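Local structure of amidohydrolase 3 domain-containing protein (Pyrococcus furiosus, 3ICJ) at residues A[134-138]-A[214-219]; A[149-153]-A[193-197]; A[159-164]-A[175-179]; A[164-170]-A[203-207]. The protein binds two zinc ions and probably hydrolyses carbon-nitrogen bonds other than peptide bonds. All blocks are in the same frame, centred on the assembly; numbering follows the deposited sequence. Where two conformers were deposited one is given.

In the fold
From the N-terminal side, contact 1 opens at 134-138, on the way into strand 137-142. Its partner, 214-219, follows 75 residues later, and every other contact falls within that span. Contact 2 comes next. It joins the loop 149-153 to the turn 193-197, and contact 3 lies wholly within its span. Contact 3 closes a short loop of ten residues between 159-164 and 175-179. Contact 4 starts on strand 163-167, which contact 3 also uses, shares Phe-164 with contact 3, and crosses both contacts 2 and 3 on its way to helix 200-214. Together they tie one mixed sheet to helices 177-183, 200-214 and 217-233.

Contact 1. Residues A[134-138]-A[214-219]; sequences GRIIF and ILTVKD
Arg-135 reaches across to Asp-219 and to the backbone at Ile-214. From CB its chain runs out through CG and CD, with CG set between the backbone N and the carbonyl carbon (chi1 42°), then bends at chi3. Arg-135 NE comes to 3.6 Å from Asp-219 OD1. NH2 does the binding. Arg-135 NH2 donates to Asp-219 OD2 at 2.9 Å, on the syn lone pair, in a salt bridge whose guanidinium and carboxylate planes are only 16° apart. Arg-135 NH2 also donates to Ile-214 O at 3.2 Å. Thr-216 CG2 lies 3.8 Å from Arg-135 NH2. Asp-219 OD2 takes a second bond, from Thr-216 N, and Thr-216 OG1 accepts from Asp-219 N. This is a capping box at the start of helix 217-233. With an alanine in place of Asp-219, the Arg-135 guanidinium would probably lose its countercharge and Thr-216 N its acceptor. Beside the polar group, Ile-136 CD1 packs on Ile-214 CG2 at 3.6 Å, and Phe-138 CE2 on Leu-215 CD2 at 4.0 Å. The contact joins the entry to strand 137-142 with the junction of helices 200-214 and 217-233. Met-179 of helix 177-183 touches both Ile-136 and Ile-214.

Contact 2. Residues A[149-153]-A[193-197]; sequences RWPTR and ESTGI
Arg-153 lies along the turn formed by Glu-193, Ser-194 and Thr-195 and grips it at two points. Its CG is anti to the backbone N (chi1 177°), and the chain stays extended from CG to NE. This carries the guanidinium past Ser-194 O, which Arg-153 CD approaches to 3.7 Å. Arg-153 NH1 then donates to Glu-193 O at 2.7 Å. The carbonyl oxygen sits at the edge of the guanidinium, near its plane, while NH1 stands above the plane of the carbonyl. At the other end of the residue, Arg-153 N donates to Thr-195 O at 2.8 Å. NE bonds to Ser-177 OG, so the side chain also holds the start of helix 177-183.

The two threonines meet at an oblique angle, methyl against methyl, with Thr-152 CG2 and Thr-195 CG2 3.8 Å apart. Thr-152 OG1 bonds to Asp-155. Trp-150 and Ile-197 are set roughly at right angles. Ile-197 CD1 comes to 3.8 Å from Trp-150 CE3 and to 3.7 Å from Pro-151 O. That carbonyl oxygen is buried here without a polar partner in the model.

Gly-196 has a positive phi (72°), and a CB on it would crowd Arg-153 CB. With Ile-197 it forms a G1 beta bulge opposite Asp-192. The contact pins the loop between helices 144-147 and 153-156 onto the turn between strands 191-192 and 197-199. Strand 172-175 runs alongside: Val-174 touches Pro-151 and Ile-197, and Met-175 bonds to Gly-196 through the backbone.

Contact 3. Residues A[159-164]-A[175-179]; sequences IDRPVF and MNSKM
Asn-176 reaches across to the backbone of Arg-161 and Val-163 with both ends of its amide. Asn-176 ND2 donates to Arg-161 O at 3.0 Å in a fairly straight bond (162°), and that oxygen lies in the amide plane. ND2 also bonds to Leu-156 O. Asn-176 OD1 accepts twice, from Val-163 N and from Met-179 N, both at 3.3 Å. These two donors come from opposite faces of the amide plane. The Met-179 bond caps helix 177-183, with Asn-176 as N-cap. These bonds fix the rotation of the amide. A leucine at Asn-176 would probably leave the amide hydrogens of Val-163 and Met-179 and the carbonyl oxygen of Arg-161 without these mates.

The backbone adds a weak bond from Asn-176 N to Val-163 O. Ile-159 O receives a bond from a water at 2.9 Å, and the same water accepts a weak bond from Lys-178 NZ. The lysine chain lies against Pro-162, and Lys-178 CE comes to 3.4 Å from Asp-160 O.

The rest is apolar. Met-179 SD rests 3.8 Å from Pro-162 CB. Phe-164 and Met-175 lie side by side and point the same way, with Met-175 CE 3.7 Å from Phe-164 CE1. Phe-164 and Met-175 form an antiparallel, non-hydrogen-bonded pair between strands 163-167 and 172-175. This is an asparagine N-cap, placed where the second strand of a beta hairpin runs straight into a helix.

Contact 4. Residues A[164-170]-A[203-207]; sequences FLYRRCF and LEESR
Leu-203 sends one methyl to the rings of Phe-164 and Tyr-166 and the other to Phe-170 O. Leu-203 CG is anti to the backbone N (chi1 169°), which aims the fork at the strand. Leu-203 CD1 sits 3.8 Å from both Phe-164 CZ and Tyr-166 CE1, at the edge of the phenylalanine ring. Leu-203 CD2 comes to 3.4 Å from Phe-170 O. Ser-206 CB lies 4.0 Å from Phe-164 CE1. Ser-206 OG bonds to Ala-202 O within the helix. Tyr-166 offers one face to the edge of the Phe-164 ring, so the two rings stack edge-to-face.

Arg-207 has CG anti to its carbonyl carbon and a chain extended from CG to NE. It runs past the tyrosine hydroxyl, with Arg-207 CG at 3.2 Å from Tyr-166 OH. The guanidinium and phenol ring planes are 21° apart. NE gives Tyr-166 OH a weak, bent bond (122°). Phe-170, with positive phi, ends a type I turn that begins at Arg-167.

The contact lays helix 200-214 against strand 163-167. Its chemistry is mainly apolar packing, with one weak polar link, from Arg-207 to Tyr-166. Cohesion here therefore probably comes from Leu-203 and the two rings more than from Arg-207.

Contact 1. Residues A[134-138]-A[214-219]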
# COMPACT_ATOMS: atom_id res chain seq x y z
N GLY A 134 12.79 -18.57 10.17
CA GLY A 134 11.46 -19.18 10.01
C GLY A 134 11.40 -20.71 9.97
O GLY A 134 12.36 -21.39 9.57
N ARG A 135 10.25 -21.26 10.38
CA ARG A 135 9.96 -22.70 10.21
C ARG A 135 9.98 -23.03 8.72
O ARG A 135 10.34 -24.14 8.32
CB ARG A 135 8.63 -23.12 10.87
CG ARG A 135 7.49 -22.14 10.67
CD ARG A 135 6.17 -22.57 11.32
NE ARG A 135 5.05 -22.07 10.52
CZ ARG A 135 4.54 -22.70 9.46
NH1 ARG A 135 5.03 -23.86 9.05
NH2 ARG A 135 3.54 -22.16 8.78
N ILE A 136 9.61 -22.03 7.91
CA ILE A 136 9.87 -21.98 6.46
C ILE A 136 10.78 -20.78 6.17
O ILE A 136 10.55 -19.69 6.70
CB ILE A 136 8.56 -21.87 5.64
CG1 ILE A 136 7.63 -23.03 5.98
CG2 ILE A 136 8.85 -21.89 4.14
CD1 ILE A 136 6.19 -22.66 5.99
N ILE A 137 11.80 -20.99 5.33
CA ILE A 137 12.72 -19.91 4.93
C ILE A 137 12.35 -19.37 3.55
O ILE A 137 12.47 -20.08 2.56
CB ILE A 137 14.21 -20.37 4.89
CG1 ILE A 137 14.64 -20.96 6.24
CG2 ILE A 137 15.12 -19.20 4.51
CD1 ILE A 137 15.87 -21.85 6.14
N PHE A 138 11.91 -18.12 3.52
CA PHE A 138 11.65 -17.38 2.28
C PHE A 138 12.81 -16.44 1.99
O PHE A 138 13.36 -15.83 2.90
CB PHE A 138 10.33 -16.60 2.37
CG PHE A 138 9.12 -17.48 2.57
CD1 PHE A 138 8.57 -18.19 1.50
CD2 PHE A 138 8.55 -17.63 3.83
CE1 PHE A 138 7.45 -19.03 1.68
CE2 PHE A 138 7.43 -18.45 4.03
CZ PHE A 138 6.88 -19.15 2.94
N ILE A 214 -0.51 -22.85 3.54
CA ILE A 214 0.67 -23.16 4.37
C ILE A 214 0.94 -22.19 5.53
O ILE A 214 1.13 -22.62 6.67
CB ILE A 214 1.93 -23.31 3.48
CG1 ILE A 214 1.71 -24.42 2.46
CG2 ILE A 214 3.18 -23.58 4.32
CD1 ILE A 214 2.51 -24.25 1.20
N LEU A 215 0.96 -20.89 5.24
CA LEU A 215 1.07 -19.86 6.29
C LEU A 215 -0.12 -19.90 7.25
O LEU A 215 -1.23 -20.19 6.85
CB LEU A 215 1.23 -18.47 5.67
CG LEU A 215 2.48 -18.31 4.79
CD1 LEU A 215 2.46 -16.97 4.10
CD2 LEU A 215 3.77 -18.51 5.57
N THR A 216 0.14 -19.65 8.53
CA THR A 216 -0.89 -19.75 9.56
C THR A 216 -1.32 -18.35 9.99
O THR A 216 -0.72 -17.36 9.58
CB THR A 216 -0.40 -20.52 10.81
OG1 THR A 216 0.64 -19.77 11.47
CG2 THR A 216 0.11 -21.91 10.45
N VAL A 217 -2.37 -18.28 10.82
CA VAL A 217 -2.81 -17.02 11.44
C VAL A 217 -1.67 -16.37 12.24
O VAL A 217 -1.42 -15.19 12.09
CB VAL A 217 -4.08 -17.21 12.31
CG1 VAL A 217 -4.36 -15.97 13.19
CG2 VAL A 217 -5.28 -17.54 11.41
N LYS A 218 -0.96 -17.17 13.05
CA LYS A 218 0.22 -16.68 13.80
C LYS A 218 1.30 -16.08 12.89
O LYS A 218 1.86 -15.02 13.21
CB LYS A 218 0.84 -17.81 14.63
CG LYS A 218 0.36 -17.93 16.07
CD LYS A 218 0.94 -19.18 16.75
CE LYS A 218 2.47 -19.15 16.88
NZ LYS A 218 2.94 -18.45 18.11
N ASP A 219 1.60 -16.74 11.77
CA ASP A 219 2.55 -16.19 10.78
C ASP A 219 2.07 -14.81 10.31
O ASP A 219 2.86 -13.86 10.24
CB ASP A 219 2.69 -17.07 9.54
CG ASP A 219 3.31 -18.42 9.82
OD1 ASP A 219 4.17 -18.54 10.72
OD2 ASP A 219 2.95 -19.36 9.09

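Contact 2. Residues A[149-153]-A[193-197]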
# COMPACT_ATOMS: atom_id res chain seq x y z
N ARG A 149 25.95 -20.84 -11.85
CA ARG A 149 24.99 -21.82 -12.36
C ARG A 149 23.64 -21.61 -11.68
O ARG A 149 23.51 -20.76 -10.80
CB ARG A 149 25.50 -23.28 -12.15
CG ARG A 149 25.78 -23.69 -10.71
CD ARG A 149 26.16 -25.18 -10.64
NE ARG A 149 26.45 -25.63 -9.27
CZ ARG A 149 25.53 -26.07 -8.41
NH1 ARG A 149 24.24 -26.09 -8.73
NH2 ARG A 149 25.90 -26.45 -7.20
N TRP A 150 22.64 -22.37 -12.11
CA TRP A 150 21.31 -22.30 -11.50
C TRP A 150 21.30 -23.02 -10.16
O TRP A 150 21.89 -24.10 -10.03
CB TRP A 150 20.27 -22.95 -12.40
CG TRP A 150 19.87 -22.16 -13.60
CD1 TRP A 150 20.52 -22.10 -14.80
CD2 TRP A 150 18.69 -21.34 -13.73
NE1 TRP A 150 19.83 -21.28 -15.67
CE2 TRP A 150 18.71 -20.80 -15.04
CE3 TRP A 150 17.64 -21.00 -12.87
CZ2 TRP A 150 17.71 -19.93 -15.50
CZ3 TRP A 150 16.63 -20.13 -13.34
CH2 TRP A 150 16.68 -19.61 -14.64
N PRO A 151 20.61 -22.44 -9.15
CA PRO A 151 20.37 -23.19 -7.91
C PRO A 151 19.31 -24.26 -8.17
O PRO A 151 18.43 -24.07 -9.02
CB PRO A 151 19.87 -22.13 -6.94
CG PRO A 151 19.22 -21.07 -7.81
CD PRO A 151 19.91 -21.14 -9.16
N THR A 152 19.41 -25.39 -7.49
CA THR A 152 18.42 -26.44 -7.67
C THR A 152 17.97 -27.00 -6.34
O THR A 152 18.62 -26.79 -5.30
CB THR A 152 18.94 -27.64 -8.52
OG1 THR A 152 20.02 -28.29 -7.83
CG2 THR A 152 19.37 -27.23 -9.93
N ARG A 153 16.89 -27.77 -6.42
CA ARG A 153 16.33 -28.57 -5.35
C ARG A 153 17.38 -29.36 -4.56
O ARG A 153 17.34 -29.38 -3.33
CB ARG A 153 15.29 -29.52 -5.96
CG ARG A 153 14.63 -30.49 -5.04
CD ARG A 153 14.04 -31.66 -5.83
NE ARG A 153 13.15 -32.44 -4.98
CZ ARG A 153 12.02 -33.04 -5.36
NH1 ARG A 153 11.60 -32.95 -6.62
NH2 ARG A 153 11.30 -33.71 -4.47
N GLU A 193 10.07 -30.32 -11.68
CA GLU A 193 10.10 -31.04 -10.42
C GLU A 193 11.51 -31.53 -10.03
O GLU A 193 11.85 -31.53 -8.87
CB GLU A 193 9.13 -32.24 -10.43
CG GLU A 193 8.19 -32.29 -11.66
CD GLU A 193 6.74 -32.65 -11.33
OE1 GLU A 193 5.85 -32.29 -12.14
OE2 GLU A 193 6.50 -33.28 -10.28
N SER A 194 12.31 -31.93 -11.02
CA SER A 194 13.68 -32.41 -10.76
C SER A 194 14.59 -31.34 -10.16
O SER A 194 15.42 -31.64 -9.31
CB SER A 194 14.31 -32.99 -12.03
OG SER A 194 14.41 -32.00 -13.05
N THR A 195 14.41 -30.09 -10.60
CA THR A 195 15.22 -28.96 -10.09
C THR A 195 14.50 -28.04 -9.08
O THR A 195 15.14 -27.18 -8.47
CB THR A 195 15.75 -28.08 -11.24
OG1 THR A 195 14.65 -27.65 -12.05
CG2 THR A 195 16.72 -28.89 -12.12
N GLY A 196 13.20 -28.23 -8.89
CA GLY A 196 12.42 -27.43 -7.94
C GLY A 196 12.22 -26.00 -8.41
O GLY A 196 12.08 -25.09 -7.60
N ILE A 197 12.23 -25.80 -9.73
CA ILE A 197 12.11 -24.47 -10.31
C ILE A 197 10.68 -24.23 -10.84
O ILE A 197 10.14 -25.06 -11.56
CB ILE A 197 13.23 -24.23 -11.38
CG1 ILE A 197 14.57 -23.98 -10.68
CG2 ILE A 197 12.85 -23.09 -12.35
CD1 ILE A 197 15.79 -24.07 -11.57

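Contact 3. Residues A[159-164]-A[175-179]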
# COMPACT_ATOMS: atom_id res chain seq x y z
N ILE A 159 19.50 -28.20 3.60
CA ILE A 159 18.77 -27.46 4.64
C ILE A 159 17.52 -28.26 5.07
O ILE A 159 16.69 -28.61 4.22
CB ILE A 159 18.36 -26.06 4.11
CG1 ILE A 159 19.62 -25.28 3.71
CG2 ILE A 159 17.52 -25.29 5.14
CD1 ILE A 159 19.41 -24.36 2.55
N ASP A 160 17.38 -28.53 6.36
CA ASP A 160 16.32 -29.45 6.82
C ASP A 160 14.93 -28.82 7.11
O ASP A 160 14.13 -29.38 7.87
CB ASP A 160 16.81 -30.35 7.97
CG ASP A 160 17.02 -29.60 9.28
OD1 ASP A 160 16.97 -28.34 9.29
OD2 ASP A 160 17.23 -30.27 10.31
N ARG A 161 14.68 -27.64 6.58
CA ARG A 161 13.33 -27.13 6.57
C ARG A 161 12.89 -26.55 5.24
O ARG A 161 13.75 -26.35 4.39
CB ARG A 161 13.10 -26.14 7.70
CG ARG A 161 13.84 -24.84 7.58
CD ARG A 161 13.95 -24.18 8.94
NE ARG A 161 15.32 -23.85 9.27
CZ ARG A 161 15.75 -22.64 9.58
NH1 ARG A 161 17.03 -22.43 9.85
NH2 ARG A 161 14.90 -21.63 9.61
N PRO A 162 11.60 -26.29 5.05
CA PRO A 162 11.16 -25.81 3.72
C PRO A 162 11.81 -24.49 3.34
O PRO A 162 12.03 -23.62 4.19
CB PRO A 162 9.65 -25.63 3.88
CG PRO A 162 9.28 -26.56 4.95
CD PRO A 162 10.44 -26.57 5.91
N VAL A 163 12.16 -24.37 2.07
CA VAL A 163 12.90 -23.24 1.54
C VAL A 163 12.22 -22.82 0.24
O VAL A 163 11.85 -23.67 -0.56
CB VAL A 163 14.39 -23.64 1.32
CG1 VAL A 163 15.06 -22.73 0.33
CG2 VAL A 163 15.17 -23.63 2.65
N PHE A 164 12.03 -21.51 0.05
CA PHE A 164 11.39 -21.03 -1.18
C PHE A 164 12.06 -19.71 -1.53
O PHE A 164 11.93 -18.73 -0.79
CB PHE A 164 9.88 -20.87 -0.96
CG PHE A 164 9.11 -20.41 -2.19
CD1 PHE A 164 8.44 -21.34 -2.97
CD2 PHE A 164 9.04 -19.07 -2.54
CE1 PHE A 164 7.73 -20.94 -4.10
CE2 PHE A 164 8.34 -18.65 -3.67
CZ PHE A 164 7.68 -19.59 -4.45
N MET A 175 12.94 -24.04 -5.04
CA MET A 175 12.56 -24.59 -3.75
C MET A 175 13.25 -25.94 -3.47
O MET A 175 13.76 -26.58 -4.40
CB MET A 175 11.01 -24.69 -3.62
CG MET A 175 10.32 -25.69 -4.57
SD MET A 175 8.51 -25.52 -4.63
CE MET A 175 8.36 -24.20 -5.81
N ASN A 176 13.32 -26.35 -2.21
CA ASN A 176 13.82 -27.70 -1.93
C ASN A 176 12.68 -28.73 -1.90
O ASN A 176 11.52 -28.37 -2.16
CB ASN A 176 14.71 -27.75 -0.68
CG ASN A 176 13.96 -27.45 0.60
OD1 ASN A 176 12.74 -27.25 0.60
ND2 ASN A 176 14.69 -27.43 1.71
N SER A 177 13.02 -29.99 -1.61
CA SER A 177 12.06 -31.10 -1.62
C SER A 177 10.93 -30.98 -0.59
O SER A 177 9.77 -31.26 -0.92
CB SER A 177 12.76 -32.45 -1.45
OG SER A 177 13.64 -32.68 -2.54
N LYS A 178 11.28 -30.54 0.62
CA LYS A 178 10.31 -30.30 1.70
C LYS A 178 9.22 -29.32 1.27
O LYS A 178 8.03 -29.57 1.48
CB LYS A 178 11.01 -29.79 2.96
CG LYS A 178 11.61 -30.88 3.82
CD LYS A 178 11.98 -30.35 5.18
CE LYS A 178 12.03 -31.47 6.22
NZ LYS A 178 13.26 -32.29 6.08
N MET A 179 9.64 -28.23 0.64
CA MET A 179 8.73 -27.23 0.12
C MET A 179 7.87 -27.80 -1.03
O MET A 179 6.67 -27.56 -1.07
CB MET A 179 9.52 -25.99 -0.33
CG MET A 179 8.68 -24.75 -0.59
SD MET A 179 7.93 -24.01 0.90
CE MET A 179 6.32 -23.91 0.18
O HOH W 1 15.10 -30.97 3.61

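Contact 4. Residues A[164-170]-A[203-207]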
# COMPACT_ATOMS: atom_id res chain seq x y z
N PHE A 164 12.03 -21.51 0.05
CA PHE A 164 11.39 -21.03 -1.18
C PHE A 164 12.06 -19.71 -1.53
O PHE A 164 11.93 -18.73 -0.79
CB PHE A 164 9.88 -20.87 -0.96
CG PHE A 164 9.11 -20.41 -2.19
CD1 PHE A 164 8.44 -21.34 -2.97
CD2 PHE A 164 9.04 -19.07 -2.54
CE1 PHE A 164 7.73 -20.94 -4.10
CE2 PHE A 164 8.34 -18.65 -3.67
CZ PHE A 164 7.68 -19.59 -4.45
N LEU A 165 12.79 -19.69 -2.65
CA LEU A 165 13.67 -18.56 -2.97
C LEU A 165 13.39 -17.94 -4.34
O LEU A 165 13.62 -18.57 -5.37
CB LEU A 165 15.14 -19.00 -2.92
CG LEU A 165 15.65 -19.73 -1.67
CD1 LEU A 165 17.04 -20.30 -1.93
CD2 LEU A 165 15.66 -18.84 -0.46
N TYR A 166 12.91 -16.71 -4.34
CA TYR A 166 12.66 -15.98 -5.59
C TYR A 166 13.97 -15.69 -6.32
O TYR A 166 15.01 -15.49 -5.70
CB TYR A 166 11.92 -14.67 -5.30
CG TYR A 166 10.47 -14.86 -4.92
CD1 TYR A 166 9.49 -15.00 -5.89
CD2 TYR A 166 10.09 -14.90 -3.58
CE1 TYR A 166 8.16 -15.17 -5.54
CE2 TYR A 166 8.77 -15.07 -3.23
CZ TYR A 166 7.81 -15.20 -4.21
OH TYR A 166 6.49 -15.38 -3.86
N ARG A 167 13.90 -15.68 -7.65
CA ARG A 167 14.91 -15.01 -8.46
C ARG A 167 14.76 -13.50 -8.39
O ARG A 167 13.75 -12.98 -7.93
CB ARG A 167 14.84 -15.49 -9.91
CG ARG A 167 16.10 -15.23 -10.72
CD ARG A 167 15.92 -15.62 -12.17
NE ARG A 167 17.08 -15.29 -12.98
CZ ARG A 167 17.34 -14.07 -13.45
NH1 ARG A 167 16.51 -13.07 -13.19
NH2 ARG A 167 18.43 -13.85 -14.18
N ARG A 168 15.78 -12.78 -8.86
CA ARG A 168 15.75 -11.33 -8.89
C ARG A 168 14.42 -10.81 -9.43
O ARG A 168 13.77 -9.97 -8.81
CB ARG A 168 16.91 -10.78 -9.72
CG ARG A 168 18.09 -10.28 -8.90
CD ARG A 168 19.22 -9.79 -9.79
NE ARG A 168 18.80 -8.69 -10.65
CZ ARG A 168 18.55 -8.80 -11.95
NH1 ARG A 168 18.67 -9.98 -12.54
NH2 ARG A 168 18.18 -7.74 -12.65
N CYS A 169 14.03 -11.32 -10.59
CA CYS A 169 12.90 -10.77 -11.33
C CYS A 169 11.59 -10.97 -10.56
O CYS A 169 10.60 -10.29 -10.81
CB CYS A 169 12.79 -11.40 -12.71
SG CYS A 169 12.99 -13.20 -12.73
N PHE A 170 11.60 -11.91 -9.62
CA PHE A 170 10.35 -12.44 -9.04
C PHE A 170 9.45 -13.19 -10.04
O PHE A 170 8.29 -13.49 -9.74
CB PHE A 170 9.52 -11.37 -8.27
CG PHE A 170 10.22 -10.81 -7.05
CD1 PHE A 170 10.06 -11.42 -5.80
CD2 PHE A 170 11.01 -9.67 -7.14
CE1 PHE A 170 10.70 -10.90 -4.67
CE2 PHE A 170 11.65 -9.14 -6.02
CZ PHE A 170 11.49 -9.76 -4.77
N LEU A 203 4.40 -20.63 -10.50
CA LEU A 203 4.89 -19.73 -9.46
C LEU A 203 3.74 -18.94 -8.80
O LEU A 203 3.68 -18.86 -7.57
CB LEU A 203 5.96 -18.77 -10.00
CG LEU A 203 6.39 -17.60 -9.11
CD1 LEU A 203 7.05 -18.05 -7.82
CD2 LEU A 203 7.33 -16.74 -9.87
N GLU A 204 2.87 -18.35 -9.61
CA GLU A 204 1.64 -17.71 -9.13
C GLU A 204 0.79 -18.63 -8.26
O GLU A 204 0.35 -18.24 -7.19
CB GLU A 204 0.79 -17.20 -10.30
CG GLU A 204 1.25 -15.90 -10.92
CD GLU A 204 0.51 -15.57 -12.22
OE1 GLU A 204 -0.68 -15.95 -12.36
OE2 GLU A 204 1.11 -14.94 -13.11
N GLU A 205 0.57 -19.86 -8.73
CA GLU A 205 -0.13 -20.91 -7.96
C GLU A 205 0.61 -21.31 -6.67
O GLU A 205 -0.02 -21.51 -5.63
CB GLU A 205 -0.42 -22.13 -8.86
CG GLU A 205 -0.80 -23.44 -8.15
CD GLU A 205 -2.28 -23.59 -7.80
OE1 GLU A 205 -2.74 -24.75 -7.70
OE2 GLU A 205 -3.00 -22.57 -7.62
N SER A 206 1.94 -21.43 -6.74
CA SER A 206 2.79 -21.65 -5.56
C SER A 206 2.57 -20.59 -4.49
O SER A 206 2.39 -20.94 -3.32
CB SER A 206 4.29 -21.67 -5.91
OG SER A 206 4.63 -22.81 -6.68
N ARG A 207 2.57 -19.33 -4.90
CA ARG A 207 2.31 -18.20 -4.03
C ARG A 207 0.94 -18.33 -3.39
O ARG A 207 0.78 -18.14 -2.21
CB ARG A 207 2.34 -16.90 -4.83
CG ARG A 207 3.68 -16.27 -5.05
CD ARG A 207 3.47 -14.82 -5.47
NE ARG A 207 4.57 -14.21 -6.20
CZ ARG A 207 4.60 -14.06 -7.52
NH1 ARG A 207 3.61 -14.50 -8.27
NH2 ARG A 207 5.64 -13.46 -8.09